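Local coordinates for UspA domain-containing protein (Pyrococcus horikoshii, PDB 2DUM) that is of unknown function but belongs to the universal stress protein A family and may, like its relatives, take part in a stress response, at residues Met4-Phe10 and Glu116-Ile122; Pro11-Ser15 and Lys79-Lys83; Val24-Arg28 and Leu152-Asp158; Lys30-Val36 and Phe91-Arg97. One frame throughout, in Å; residues are numbered along the deposited sequence.

Contact 1: residues Met4-Phe10 and Glu116-Ile122; sequences MFRKVLF and ENVSLII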
loop_
_atom_site.group_PDB
_atom_site.type_symbol
_atom_site.label_atom_id
_atom_site.label_comp_id
_atom_site.label_asym_id
_atom_site.label_seq_id
_atom_site.Cartn_x
_atom_site.Cartn_y
_atom_site.Cartn_z
ATOM N N MET A 4 2.229 -1.953 12.878
ATOM C CA MET A 4 2.445 -1.838 11.323
ATOM C C MET A 4 3.553 -0.933 10.837
ATOM O O MET A 4 4.072 -1.176 9.785
ATOM C CB MET A 4 1.272 -1.368 10.390
ATOM C CG MET A 4 0.266 -2.404 10.168
ATOM S SD MET A 4 0.004 -3.157 8.545
ATOM C CE MET A 4 1.425 -2.756 7.526
ATOM N N PHE A 5 3.837 0.157 11.536
ATOM C CA PHE A 5 5.026 0.961 11.301
ATOM C C PHE A 5 6.148 0.509 12.252
ATOM O O PHE A 5 7.118 1.237 12.486
ATOM C CB PHE A 5 4.707 2.508 11.321
ATOM C CG PHE A 5 3.657 2.900 10.257
ATOM C CD1 PHE A 5 4.049 3.357 8.982
ATOM C CD2 PHE A 5 2.259 2.665 10.477
ATOM C CE1 PHE A 5 3.139 3.644 7.977
ATOM C CE2 PHE A 5 1.275 2.936 9.413
ATOM C CZ PHE A 5 1.753 3.430 8.176
ATOM N N ARG A 6 6.046 -0.716 12.752
ATOM C CA ARG A 6 7.039 -1.168 13.704
ATOM C C ARG A 6 8.412 -1.342 13.078
ATOM O O ARG A 6 9.420 -1.064 13.777
ATOM C CB ARG A 6 6.630 -2.423 14.434
ATOM C CG ARG A 6 6.685 -3.517 13.593
ATOM C CD ARG A 6 6.691 -4.800 14.365
ATOM N NE ARG A 6 5.354 -5.213 14.889
ATOM C CZ ARG A 6 4.105 -4.682 14.696
ATOM N NH1 ARG A 6 3.791 -3.568 13.875
ATOM N NH2 ARG A 6 3.128 -5.355 15.384
ATOM N N LYS A 7 8.474 -1.771 11.810
ATOM C CA LYS A 7 9.718 -1.965 11.153
ATOM C C LYS A 7 9.552 -1.816 9.630
ATOM O O LYS A 7 9.648 -2.720 8.836
ATOM C CB LYS A 7 10.277 -3.310 11.542
ATOM C CG LYS A 7 11.724 -3.558 10.951
ATOM C CD LYS A 7 12.030 -5.053 10.925
ATOM C CE LYS A 7 12.515 -5.561 12.280
ATOM N NZ LYS A 7 14.014 -5.756 12.077
ATOM N N VAL A 8 9.245 -0.652 9.172
ATOM C CA VAL A 8 8.933 -0.634 7.779
ATOM C C VAL A 8 10.200 -0.715 6.973
ATOM O O VAL A 8 11.276 -0.331 7.487
ATOM C CB VAL A 8 8.147 0.635 7.472
ATOM C CG1 VAL A 8 7.173 0.864 8.594
ATOM C CG2 VAL A 8 9.104 1.860 7.231
ATOM N N LEU A 9 10.090 -1.194 5.724
ATOM C CA LEU A 9 11.276 -1.244 4.850
ATOM C C LEU A 9 10.941 -0.343 3.754
ATOM O O LEU A 9 9.755 -0.194 3.385
ATOM C CB LEU A 9 11.418 -2.637 4.241
ATOM C CG LEU A 9 12.428 -3.243 3.244
ATOM C CD1 LEU A 9 12.404 -2.556 2.009
ATOM C CD2 LEU A 9 13.840 -3.205 3.755
ATOM N N PHE A 10 11.960 0.210 3.154
ATOM C CA PHE A 10 11.727 1.289 2.276
ATOM C C PHE A 10 12.923 1.320 1.419
ATOM O O PHE A 10 13.985 1.703 1.875
ATOM C CB PHE A 10 11.698 2.590 3.092
ATOM C CG PHE A 10 11.719 3.781 2.248
ATOM C CD1 PHE A 10 12.892 4.318 1.846
ATOM C CD2 PHE A 10 10.573 4.290 1.757
ATOM C CE1 PHE A 10 12.955 5.360 1.018
ATOM C CE2 PHE A 10 10.618 5.374 0.888
ATOM C CZ PHE A 10 11.842 5.903 0.537
ATOM N N GLU A 116 14.021 -9.939 7.218
ATOM C CA GLU A 116 14.027 -9.215 8.456
ATOM C C GLU A 116 12.706 -9.137 9.145
ATOM O O GLU A 116 12.519 -8.247 9.999
ATOM C CB GLU A 116 14.482 -7.806 8.269
ATOM C CG GLU A 116 15.811 -7.639 8.866
ATOM C CD GLU A 116 16.720 -8.349 7.995
ATOM O OE1 GLU A 116 16.242 -8.501 6.833
ATOM O OE2 GLU A 116 17.819 -8.769 8.469
ATOM N N ASN A 117 11.815 -10.054 8.788
ATOM C CA ASN A 117 10.491 -10.046 9.264
ATOM C C ASN A 117 10.031 -8.609 9.556
ATOM O O ASN A 117 9.912 -8.163 10.717
ATOM C CB ASN A 117 10.350 -10.960 10.443
ATOM C CG ASN A 117 8.908 -11.242 10.722
ATOM O OD1 ASN A 117 8.492 -11.402 11.876
ATOM N ND2 ASN A 117 8.089 -11.221 9.660
ATOM N N VAL A 118 9.837 -7.856 8.470
ATOM C CA VAL A 118 9.425 -6.454 8.524
ATOM C C VAL A 118 7.904 -6.378 8.589
ATOM O O VAL A 118 7.234 -7.306 8.143
ATOM C CB VAL A 118 9.935 -5.643 7.305
ATOM C CG1 VAL A 118 11.297 -5.932 7.044
ATOM C CG2 VAL A 118 9.091 -5.855 6.034
ATOM N N SER A 119 7.381 -5.251 9.106
ATOM C CA SER A 119 5.944 -5.063 9.323
ATOM C C SER A 119 5.256 -4.685 8.059
ATOM O O SER A 119 4.145 -5.122 7.869
ATOM C CB SER A 119 5.658 -3.990 10.372
ATOM O OG SER A 119 6.388 -2.846 10.030
ATOM N N LEU A 120 5.933 -3.898 7.235
ATOM C CA LEU A 120 5.400 -3.253 6.091
ATOM C C LEU A 120 6.504 -3.095 5.102
ATOM O O LEU A 120 7.672 -2.982 5.490
ATOM C CB LEU A 120 4.984 -1.846 6.441
ATOM C CG LEU A 120 4.265 -1.079 5.337
ATOM C CD1 LEU A 120 3.186 -1.880 4.636
ATOM C CD2 LEU A 120 3.535 0.084 5.880
ATOM N N ILE A 121 6.158 -3.054 3.809
ATOM C CA ILE A 121 7.078 -2.403 2.863
ATOM C C ILE A 121 6.471 -1.140 2.291
ATOM O O ILE A 121 5.266 -1.126 2.031
ATOM C CB ILE A 121 7.879 -3.315 1.838
ATOM C CG1 ILE A 121 7.715 -2.739 0.481
ATOM C CG2 ILE A 121 7.444 -4.732 1.733
ATOM C CD1 ILE A 121 8.976 -2.580 -0.278
ATOM N N ILE A 122 7.271 -0.080 2.171
ATOM C CA ILE A 122 6.793 1.186 1.641
ATOM C C ILE A 122 7.583 1.435 0.442
ATOM O O ILE A 122 8.792 1.302 0.514
ATOM C CB ILE A 122 7.166 2.350 2.535
ATOM C CG1 ILE A 122 6.264 2.368 3.767
ATOM C CG2 ILE A 122 6.989 3.673 1.840
ATOM C CD1 ILE A 122 6.946 2.975 4.966
#

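Contact 2: residues Pro11-Ser15 and Lys79-Lys83; sequences PTDFS and KLQEK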
loop_
_atom_site.group_PDB
_atom_site.type_symbol
_atom_site.label_atom_id
_atom_site.label_comp_id
_atom_site.label_asym_id
_atom_site.label_seq_id
_atom_site.Cartn_x
_atom_site.Cartn_y
_atom_site.Cartn_z
ATOM N N PRO A 11 12.803 0.811 0.225
ATOM C CA PRO A 11 13.710 0.920 -0.881
ATOM C C PRO A 11 13.833 2.271 -1.553
ATOM O O PRO A 11 12.835 2.825 -2.074
ATOM C CB PRO A 11 13.121 -0.043 -1.847
ATOM C CG PRO A 11 12.411 -1.065 -0.876
ATOM C CD PRO A 11 11.725 -0.134 -0.058
ATOM N N THR A 12 15.079 2.769 -1.557
ATOM C CA THR A 12 15.458 3.975 -2.302
ATOM C C THR A 12 16.237 3.746 -3.564
ATOM O O THR A 12 17.250 3.066 -3.636
ATOM C CB THR A 12 16.237 5.062 -1.516
ATOM O OG1 THR A 12 16.698 6.078 -2.443
ATOM C CG2 THR A 12 17.446 4.468 -0.762
ATOM N N ASP A 13 15.756 4.470 -4.540
ATOM C CA ASP A 13 16.026 4.276 -5.911
ATOM C C ASP A 13 17.127 5.209 -6.188
ATOM O O ASP A 13 17.577 5.347 -7.288
ATOM C CB ASP A 13 14.768 4.816 -6.578
ATOM C CG ASP A 13 14.714 4.491 -8.028
ATOM O OD1 ASP A 13 15.752 3.916 -8.414
ATOM O OD2 ASP A 13 13.687 4.793 -8.747
ATOM N N PHE A 14 17.542 5.897 -5.155
ATOM C CA PHE A 14 18.266 7.122 -5.325
ATOM C C PHE A 14 17.649 8.025 -6.339
ATOM O O PHE A 14 18.114 9.134 -6.444
ATOM C CB PHE A 14 19.738 6.897 -5.592
ATOM C CG PHE A 14 20.445 6.480 -4.387
ATOM C CD1 PHE A 14 20.330 7.239 -3.241
ATOM C CD2 PHE A 14 21.155 5.260 -4.343
ATOM C CE1 PHE A 14 20.969 6.785 -2.058
ATOM C CE2 PHE A 14 21.803 4.790 -3.148
ATOM C CZ PHE A 14 21.720 5.531 -2.016
ATOM N N SER A 15 16.583 7.596 -7.020
ATOM C CA SER A 15 15.878 8.455 -7.962
ATOM C C SER A 15 15.278 9.732 -7.378
ATOM O O SER A 15 15.253 9.954 -6.169
ATOM C CB SER A 15 14.707 7.705 -8.592
ATOM O OG SER A 15 13.657 7.486 -7.643
ATOM N N LYS A 79 25.705 8.242 -0.328
ATOM C CA LYS A 79 24.430 8.960 -0.256
ATOM C C LYS A 79 23.446 8.279 0.684
ATOM O O LYS A 79 22.467 8.884 1.106
ATOM C CB LYS A 79 23.802 9.156 -1.657
ATOM C CG LYS A 79 24.366 8.351 -2.795
ATOM C CD LYS A 79 23.670 8.831 -4.073
ATOM C CE LYS A 79 24.310 8.238 -5.325
ATOM N NZ LYS A 79 25.817 8.151 -5.158
ATOM N N LEU A 80 23.741 7.024 1.008
ATOM C CA LEU A 80 22.793 6.146 1.612
ATOM C C LEU A 80 23.016 6.399 2.995
ATOM O O LEU A 80 22.135 6.765 3.699
ATOM C CB LEU A 80 23.174 4.701 1.324
ATOM C CG LEU A 80 22.108 3.608 1.356
ATOM C CD1 LEU A 80 22.233 2.811 2.605
ATOM C CD2 LEU A 80 20.726 4.218 1.233
ATOM N N GLN A 81 24.252 6.242 3.391
ATOM C CA GLN A 81 24.490 6.297 4.800
ATOM C C GLN A 81 24.445 7.750 5.261
ATOM O O GLN A 81 24.393 8.059 6.445
ATOM C CB GLN A 81 25.711 5.473 5.263
ATOM C CG GLN A 81 25.574 4.967 6.763
ATOM C CD GLN A 81 25.675 6.130 7.898
ATOM O OE1 GLN A 81 26.789 6.706 8.149
ATOM N NE2 GLN A 81 24.508 6.455 8.560
ATOM N N GLU A 82 24.327 8.669 4.345
ATOM C CA GLU A 82 24.026 9.949 4.883
ATOM C C GLU A 82 22.514 10.311 4.799
ATOM O O GLU A 82 22.043 11.060 5.619
ATOM C CB GLU A 82 25.020 10.981 4.348
ATOM C CG GLU A 82 24.867 11.290 2.823
ATOM C CD GLU A 82 23.783 12.385 2.540
ATOM O OE1 GLU A 82 24.163 13.531 2.111
ATOM O OE2 GLU A 82 22.571 12.096 2.777
ATOM N N LYS A 83 21.765 9.743 3.851
ATOM C CA LYS A 83 20.293 9.897 3.714
ATOM C C LYS A 83 19.628 9.019 4.752
ATOM O O LYS A 83 18.433 8.987 4.897
ATOM C CB LYS A 83 19.868 9.437 2.301
ATOM C CG LYS A 83 18.395 9.394 1.956
ATOM C CD LYS A 83 18.120 8.651 0.606
ATOM C CE LYS A 83 16.524 8.448 0.200
ATOM N NZ LYS A 83 15.958 8.263 -1.295
#

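Contact 3: residues Val24-Arg28 and Leu152-Asp158; sequences VFEKR and LIIKEVD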
loop_
_atom_site.group_PDB
_atom_site.type_symbol
_atom_site.label_atom_id
_atom_site.label_comp_id
_atom_site.label_asym_id
_atom_site.label_seq_id
_atom_site.Cartn_x
_atom_site.Cartn_y
_atom_site.Cartn_z
ATOM N N VAL A 24 6.689 13.266 0.773
ATOM C CA VAL A 24 5.286 12.983 0.857
ATOM C C VAL A 24 5.035 12.213 2.137
ATOM O O VAL A 24 4.119 12.579 2.826
ATOM C CB VAL A 24 4.820 12.183 -0.312
ATOM C CG1 VAL A 24 3.367 12.233 -0.376
ATOM C CG2 VAL A 24 5.435 12.731 -1.556
ATOM N N PHE A 25 5.849 11.194 2.485
ATOM C CA PHE A 25 5.562 10.451 3.676
ATOM C C PHE A 25 5.668 11.413 4.773
ATOM O O PHE A 25 4.812 11.453 5.657
ATOM C CB PHE A 25 6.549 9.385 3.929
ATOM C CG PHE A 25 6.140 8.449 5.043
ATOM C CD1 PHE A 25 5.090 7.579 4.899
ATOM C CD2 PHE A 25 6.826 8.395 6.241
ATOM C CE1 PHE A 25 4.706 6.714 5.932
ATOM C CE2 PHE A 25 6.427 7.473 7.289
ATOM C CZ PHE A 25 5.361 6.670 7.120
ATOM N N GLU A 26 6.690 12.266 4.680
ATOM C CA GLU A 26 6.984 13.234 5.742
ATOM C C GLU A 26 5.831 14.158 6.019
ATOM O O GLU A 26 5.477 14.333 7.177
ATOM C CB GLU A 26 8.263 14.012 5.447
ATOM C CG GLU A 26 8.308 15.483 6.026
ATOM C CD GLU A 26 8.744 15.546 7.529
ATOM O OE1 GLU A 26 7.819 15.688 8.392
ATOM O OE2 GLU A 26 9.990 15.433 7.839
ATOM N N LYS A 27 5.221 14.691 4.940
ATOM C CA LYS A 27 3.969 15.565 5.013
ATOM C C LYS A 27 2.635 14.875 5.309
ATOM O O LYS A 27 1.927 15.239 6.260
ATOM C CB LYS A 27 3.805 16.483 3.819
ATOM C CG LYS A 27 3.350 17.907 4.272
ATOM C CD LYS A 27 2.534 17.964 5.736
ATOM C CE LYS A 27 1.456 19.154 5.969
ATOM N NZ LYS A 27 -0.006 18.803 5.508
ATOM N N ARG A 28 2.337 13.851 4.512
ATOM C CA ARG A 28 1.230 12.929 4.742
ATOM C C ARG A 28 1.224 12.342 6.103
ATOM O O ARG A 28 0.215 12.449 6.776
ATOM C CB ARG A 28 1.259 11.791 3.725
ATOM C CG ARG A 28 1.148 12.315 2.341
ATOM C CD ARG A 28 0.627 11.324 1.372
ATOM N NE ARG A 28 -0.446 11.891 0.516
ATOM C CZ ARG A 28 -1.748 11.918 0.847
ATOM N NH1 ARG A 28 -2.617 12.444 -0.008
ATOM N NH2 ARG A 28 -2.179 11.428 2.035
ATOM N N LEU A 152 2.871 -0.279 1.229
ATOM C CA LEU A 152 2.330 1.044 1.162
ATOM C C LEU A 152 2.821 1.665 -0.156
ATOM O O LEU A 152 4.065 1.899 -0.433
ATOM C CB LEU A 152 2.848 1.830 2.355
ATOM C CG LEU A 152 1.865 2.723 3.122
ATOM C CD1 LEU A 152 2.565 3.779 3.865
ATOM C CD2 LEU A 152 1.002 3.419 2.278
ATOM N N ILE A 153 1.886 1.946 -1.035
ATOM C CA ILE A 153 2.427 2.668 -2.168
ATOM C C ILE A 153 2.096 4.140 -2.022
ATOM O O ILE A 153 0.934 4.546 -1.952
ATOM C CB ILE A 153 2.274 2.001 -3.582
ATOM C CG1 ILE A 153 2.138 3.116 -4.568
ATOM C CG2 ILE A 153 1.160 1.014 -3.715
ATOM C CD1 ILE A 153 0.606 3.721 -4.659
ATOM N N ILE A 154 3.138 4.931 -1.846
ATOM C CA ILE A 154 2.949 6.357 -1.555
ATOM C C ILE A 154 3.097 7.005 -2.919
ATOM O O ILE A 154 3.616 6.319 -3.856
ATOM C CB ILE A 154 3.924 6.852 -0.408
ATOM C CG1 ILE A 154 3.241 7.719 0.625
ATOM C CG2 ILE A 154 4.961 7.787 -0.885
ATOM C CD1 ILE A 154 2.605 6.943 1.795
ATOM N N LYS A 155 2.608 8.242 -3.073
ATOM C CA LYS A 155 2.535 8.832 -4.399
ATOM C C LYS A 155 2.790 10.356 -4.533
ATOM O O LYS A 155 3.675 10.786 -5.302
ATOM C CB LYS A 155 1.180 8.478 -4.979
ATOM C CG LYS A 155 1.200 8.059 -6.435
ATOM C CD LYS A 155 -0.166 7.646 -6.924
ATOM C CE LYS A 155 -0.486 6.188 -6.657
ATOM N NZ LYS A 155 -1.367 5.750 -7.819
ATOM N N GLU A 156 1.991 11.178 -3.849
ATOM C CA GLU A 156 2.159 12.651 -3.813
ATOM C C GLU A 156 1.069 13.262 -2.938
ATOM O O GLU A 156 0.017 12.639 -2.694
ATOM C CB GLU A 156 2.205 13.315 -5.227
ATOM C CG GLU A 156 2.419 14.884 -5.261
ATOM C CD GLU A 156 3.611 15.404 -4.354
ATOM O OE1 GLU A 156 3.409 15.821 -3.163
ATOM O OE2 GLU A 156 4.769 15.405 -4.831
ATOM N N VAL A 157 1.324 14.477 -2.463
ATOM C CA VAL A 157 0.535 15.043 -1.365
ATOM C C VAL A 157 -0.884 15.536 -1.788
ATOM O O VAL A 157 -1.411 15.148 -2.866
ATOM C CB VAL A 157 1.435 15.938 -0.314
ATOM C CG1 VAL A 157 2.422 16.902 -0.991
ATOM C CG2 VAL A 157 0.608 16.576 0.880
ATOM N N ASP A 158 -1.504 16.317 -0.901
ATOM C CA ASP A 158 -2.889 16.779 -1.023
ATOM C C ASP A 158 -3.125 18.150 -1.800
ATOM O O ASP A 158 -2.786 18.315 -3.013
ATOM C CB ASP A 158 -3.531 16.762 0.393
ATOM C CG ASP A 158 -4.553 15.621 0.580
ATOM O OD1 ASP A 158 -5.261 15.644 1.620
ATOM O OD2 ASP A 158 -4.675 14.726 -0.303
#

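Contact 4: residues Lys30-Val36 and Phe91-Arg97; sequences KMEVGEV and FRAKNVR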
loop_
_atom_site.group_PDB
_atom_site.type_symbol
_atom_site.label_atom_id
_atom_site.label_comp_id
_atom_site.label_asym_id
_atom_site.label_seq_id
_atom_site.Cartn_x
_atom_site.Cartn_y
_atom_site.Cartn_z
ATOM N N LYS A 30 1.955 11.381 10.108
ATOM C CA LYS A 30 2.403 11.799 11.444
ATOM C C LYS A 30 2.632 10.766 12.564
ATOM O O LYS A 30 3.013 11.120 13.681
ATOM C CB LYS A 30 1.606 13.001 11.929
ATOM C CG LYS A 30 2.273 14.271 11.453
ATOM C CD LYS A 30 1.440 15.519 11.744
ATOM C CE LYS A 30 1.401 16.374 10.479
ATOM N NZ LYS A 30 0.629 15.659 9.384
ATOM N N MET A 31 2.442 9.491 12.284
ATOM C CA MET A 31 2.530 8.451 13.340
ATOM C C MET A 31 4.012 8.103 13.422
ATOM O O MET A 31 4.853 8.586 12.582
ATOM C CB MET A 31 1.688 7.189 13.027
ATOM C CG MET A 31 0.221 7.437 12.633
ATOM S SD MET A 31 -0.697 5.960 12.643
ATOM C CE MET A 31 0.336 4.929 11.689
ATOM N N GLU A 32 4.385 7.308 14.413
ATOM C CA GLU A 32 5.780 7.178 14.546
ATOM C C GLU A 32 6.217 5.745 14.260
ATOM O O GLU A 32 5.760 4.764 14.871
ATOM C CB GLU A 32 6.183 7.759 15.869
ATOM C CG GLU A 32 6.342 6.739 16.950
ATOM C CD GLU A 32 7.503 7.108 17.917
ATOM O OE1 GLU A 32 7.276 6.923 19.163
ATOM O OE2 GLU A 32 8.603 7.587 17.422
ATOM N N VAL A 33 7.014 5.633 13.226
ATOM C CA VAL A 33 7.680 4.399 12.811
ATOM C C VAL A 33 8.640 3.826 13.935
ATOM O O VAL A 33 9.234 4.626 14.672
ATOM C CB VAL A 33 8.465 4.780 11.543
ATOM C CG1 VAL A 33 8.951 3.599 10.847
ATOM C CG2 VAL A 33 7.593 5.669 10.620
ATOM N N GLY A 34 8.739 2.489 14.117
ATOM C CA GLY A 34 9.637 1.850 15.107
ATOM C C GLY A 34 11.023 1.965 14.504
ATOM O O GLY A 34 11.763 2.889 14.827
ATOM N N GLU A 35 11.361 1.082 13.557
ATOM C CA GLU A 35 12.621 1.114 12.782
ATOM C C GLU A 35 12.352 1.183 11.291
ATOM O O GLU A 35 11.481 0.545 10.776
ATOM C CB GLU A 35 13.361 -0.168 13.115
ATOM C CG GLU A 35 14.760 -0.535 12.438
ATOM C CD GLU A 35 15.225 -2.003 12.965
ATOM O OE1 GLU A 35 16.106 -2.681 12.355
ATOM O OE2 GLU A 35 14.649 -2.526 13.996
ATOM N N VAL A 36 13.124 1.932 10.562
ATOM C CA VAL A 36 13.068 1.793 9.082
ATOM C C VAL A 36 14.385 1.203 8.429
ATOM O O VAL A 36 15.487 1.647 8.703
ATOM C CB VAL A 36 12.609 3.116 8.393
ATOM C CG1 VAL A 36 12.951 4.199 9.244
ATOM C CG2 VAL A 36 13.229 3.321 6.979
ATOM N N PHE A 91 10.193 9.634 8.427
ATOM C CA PHE A 91 9.359 8.629 9.030
ATOM C C PHE A 91 9.024 8.843 10.453
ATOM O O PHE A 91 8.156 8.130 10.944
ATOM C CB PHE A 91 10.008 7.317 8.789
ATOM C CG PHE A 91 10.054 7.050 7.378
ATOM C CD1 PHE A 91 10.661 7.989 6.540
ATOM C CD2 PHE A 91 9.344 5.993 6.829
ATOM C CE1 PHE A 91 10.620 7.806 5.183
ATOM C CE2 PHE A 91 9.312 5.795 5.509
ATOM C CZ PHE A 91 9.941 6.692 4.677
ATOM N N ARG A 92 9.705 9.816 11.081
ATOM C CA ARG A 92 9.536 10.072 12.476
ATOM C C ARG A 92 9.779 8.786 13.157
ATOM O O ARG A 92 9.078 8.372 14.003
ATOM C CB ARG A 92 8.122 10.558 12.787
ATOM C CG ARG A 92 7.848 11.673 11.922
ATOM C CD ARG A 92 6.475 11.733 11.452
ATOM N NE ARG A 92 5.918 12.930 12.070
ATOM C CZ ARG A 92 5.943 14.165 11.533
ATOM N NH1 ARG A 92 5.401 15.187 12.210
ATOM N NH2 ARG A 92 6.480 14.396 10.330
ATOM N N ALA A 93 10.880 8.214 12.798
ATOM C CA ALA A 93 11.281 6.890 13.162
ATOM C C ALA A 93 11.964 6.901 14.556
ATOM O O ALA A 93 12.787 7.777 14.799
ATOM C CB ALA A 93 12.296 6.467 12.057
ATOM N N LYS A 94 11.701 5.983 15.475
ATOM C CA LYS A 94 12.679 5.837 16.527
ATOM C C LYS A 94 14.082 5.319 16.028
ATOM O O LYS A 94 15.044 5.699 16.667
ATOM C CB LYS A 94 12.218 4.944 17.635
ATOM C CG LYS A 94 10.746 4.771 17.741
ATOM C CD LYS A 94 10.283 5.002 19.177
ATOM C CE LYS A 94 10.414 3.731 19.984
ATOM N NZ LYS A 94 10.291 2.365 19.231
ATOM N N ASN A 95 14.246 4.473 14.972
ATOM C CA ASN A 95 15.604 3.953 14.545
ATOM C C ASN A 95 15.719 3.717 13.097
ATOM O O ASN A 95 14.746 3.463 12.405
ATOM C CB ASN A 95 16.009 2.644 15.160
ATOM C CG ASN A 95 16.067 2.732 16.627
ATOM O OD1 ASN A 95 15.141 2.285 17.321
ATOM N ND2 ASN A 95 17.128 3.384 17.157
ATOM N N VAL A 96 16.937 3.743 12.615
ATOM C CA VAL A 96 17.153 3.615 11.198
ATOM C C VAL A 96 18.243 2.526 11.009
ATOM O O VAL A 96 18.915 2.083 11.982
ATOM C CB VAL A 96 17.625 4.973 10.665
ATOM C CG1 VAL A 96 19.087 4.947 10.421
ATOM C CG2 VAL A 96 16.927 5.362 9.390
ATOM N N ARG A 97 18.390 2.035 9.790
ATOM C CA ARG A 97 19.614 1.368 9.404
ATOM C C ARG A 97 19.726 1.368 7.920
ATOM O O ARG A 97 18.902 1.944 7.232
ATOM C CB ARG A 97 19.672 -0.052 9.873
ATOM C CG ARG A 97 18.454 -0.822 9.764
ATOM C CD ARG A 97 18.780 -2.011 10.616
ATOM N NE ARG A 97 19.361 -3.069 9.824
ATOM C CZ ARG A 97 18.843 -4.303 9.740
ATOM N NH1 ARG A 97 19.470 -5.150 8.910
ATOM N NH2 ARG A 97 17.737 -4.712 10.466
#

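Contact 1: residues Met4-Phe10 and Glu116-Ile122
The ring of Phe-10 meets Ile-122 at its edge: CG2 of Ile-122 sits near the ring plane, 3.6 Å from CD2 of Phe-10, while Phe-91 approaches the same ring edge-to-face. CD2 of Leu-120 comes obliquely to the Phe-5 ring, 4.2 Å from CE1 of Phe-5, and Phe-5 of the second subunit meets that ring edge-to-face. Strands 7-11 and 120-124 are neighbours in the five-stranded parallel sheet of the universal stress protein fold, and their segment axes pass 4.6 Å apart. Leu-9 shows the parallel pairing, since its N donates to Leu-120 O and its O accepts from Ile-122 N at 2.8 Å. On one face, Leu-9 and Ile-121 lie side by side, Leu-9 touching Val-112 and Ile-121 touching Ile-109 of helix 105-115. On the other, Val-8 reaches CD1 of Ile-122 through CG2. The side chains of Met-4 and Leu-120 cross at about a right angle, with CE of Met-4 3.5 Å from CD1 of Leu-120. Ser-119 bridges two backbone groups of residues 4-10. Its OG accepts from Lys-7 N (2.9 Å, 158° at the hydrogen) and donates to Met-4 O at 2.9 Å, approaching that oxygen from above the carbonyl plane.

Contact 2: residues Pro11-Ser15 and Lys79-Lys83
Lys-79 lays its aliphatic chain over one face of the Phe-14 ring, with CD 3.9 Å from the ring centroid and 17° off the normal, a CH-pi contact displaced toward the rim. Its NZ turns at the last torsion and bonds to Glu-75 O; at 5.6 Å from the centroid its cation-pi attraction is weak at most. Leu-80 comes next, crossing Phe-14 at about a right angle, and its CD2 lies 3.6 Å from CZ of the ring and 3.8 Å from CG2 of Thr-12. In the alpha/beta fold of this family, helix 69-90 thus packs against the loop that joins strand 7-11 to helix 16-28. One turn after Lys-79, Lys-83 runs out extended, CG anti to the backbone N (chi1 175°), and meets Thr-12 end to end. Its NZ donates to Thr-12 OG1 at 2.6 Å and also faces Tyr-19 in a cation-pi contact. That hydroxyl oxygen is held a second time, because Phe-14 N donates to it at 2.8 Å, closing an ST turn.

Contact 3: residues Val24-Arg28 and Leu152-Asp158
Val-24 presses its CG1 methyl against the backbone of Glu-156, with CG1 3.6 Å from C of Glu-156, and the same methyl lies 4.2 Å from CB of Val-157. One residue on, Phe-25 takes the apolar side of the helix: CD1 of Ile-154 comes to the edge of its ring, near the plane and 4.0 Å from CD1 of Phe-25, while CD1 of Leu-152 approaches CE1 at a slant. A chi1 of -170° sets the ring opposite its own backbone N, and it also stacks on Phe-91. The short segments of helix and strand make an angle of 98°, with axes 10.6 Å apart; helix 16-28 packs on one face of the parallel alpha/beta sheet of the universal stress protein fold, here against its end strand. Strand 151-154 also pairs antiparallel with a strand of the second subunit, so the sheet continues across the dimer.

Beyond the strand the contact turns polar. NE of Arg-28 donates a weak bond of 3.3 Å to Glu-156 O, which lies at the guanidinium edge, and NH1 forms a salt bridge to Asp-158 OD2 at 3.1 Å. Glu-156 OE1 accepts from Val-157 N at 2.6 Å and also forms a salt bridge with Arg-20. A buried apolar patch thus gives way to a charged outer end, where Asp-158 OD2 has a second, long and weak ion pair with Lys-149 of the second subunit; the long NE bond and the poor order of Asp-158 suggest a looser grip.

Contact 4: residues Lys30-Val36 and Phe91-Arg97
Val-36 N donates to Asn-95 O at 2.9 Å, and Val-36 O accepts from Arg-97 N at 3.1 Å. These bonds join strand 35-43 to edge strand 95-103 in the parallel sheet of the universal stress protein fold, with Glu-35 opposite Asn-95 and Val-36 opposite Val-96. Val-33 O and Gly-34 O carry the pairing back into the preceding loops, accepting from Lys-94 N and Asn-95 N, each at 2.9 Å. On the Glu-35 side, the fully extended carboxylate arm crosses Arg-97, and its OE1 takes a salt-bridge bond of 3.2 Å from NH2 of Arg-97 that is almost straight (175° at the hydrogen) and lies in the guanidinium plane. On the Val-36 side, CG1 touches CB of Ala-93 at 3.7 Å and lies 4.1 Å from CG2 of Val-96, and Val-36 also packs on Val-87 of helix 69-90. Further out, the ring of Phe-91 is positioned by stacking on Phe-25 and an edge-to-face meeting with Phe-10. At the far end of the loops, Glu-26 holds the Arg-92 guanidinium by a salt bridge to NH2, while CG of Lys-30 lies over one face of that group, 3.3 Å from NH1 of Arg-92.

Overall arrangement
Contacts 1, 3 and 4 share one parallel sheet, ordered 95-103, 35-43, 7-11, 120-124, 151-154. Contact 1 pairs the central strand 7-11 with 120-124, contact 4 pairs the end strand 95-103 with its neighbour 35-43, and contact 3 lays helix 16-28 against the other end strand. The centres of contacts 1 and 4 are about 10 Å apart, joined by probable backbone bonds from Phe-5 and Arg-6 to Gly-34 and Glu-35; Phe-25 and Phe-91 link contacts 3 and 4. Contact 2 lies across the chain centre from contact 1, about 17 Å between centres. Along the chain, contact 3 interleaves with contacts 1 and 2. Contacts 1, 3 and 4 touch the second subunit; contact 2 touches no other chain.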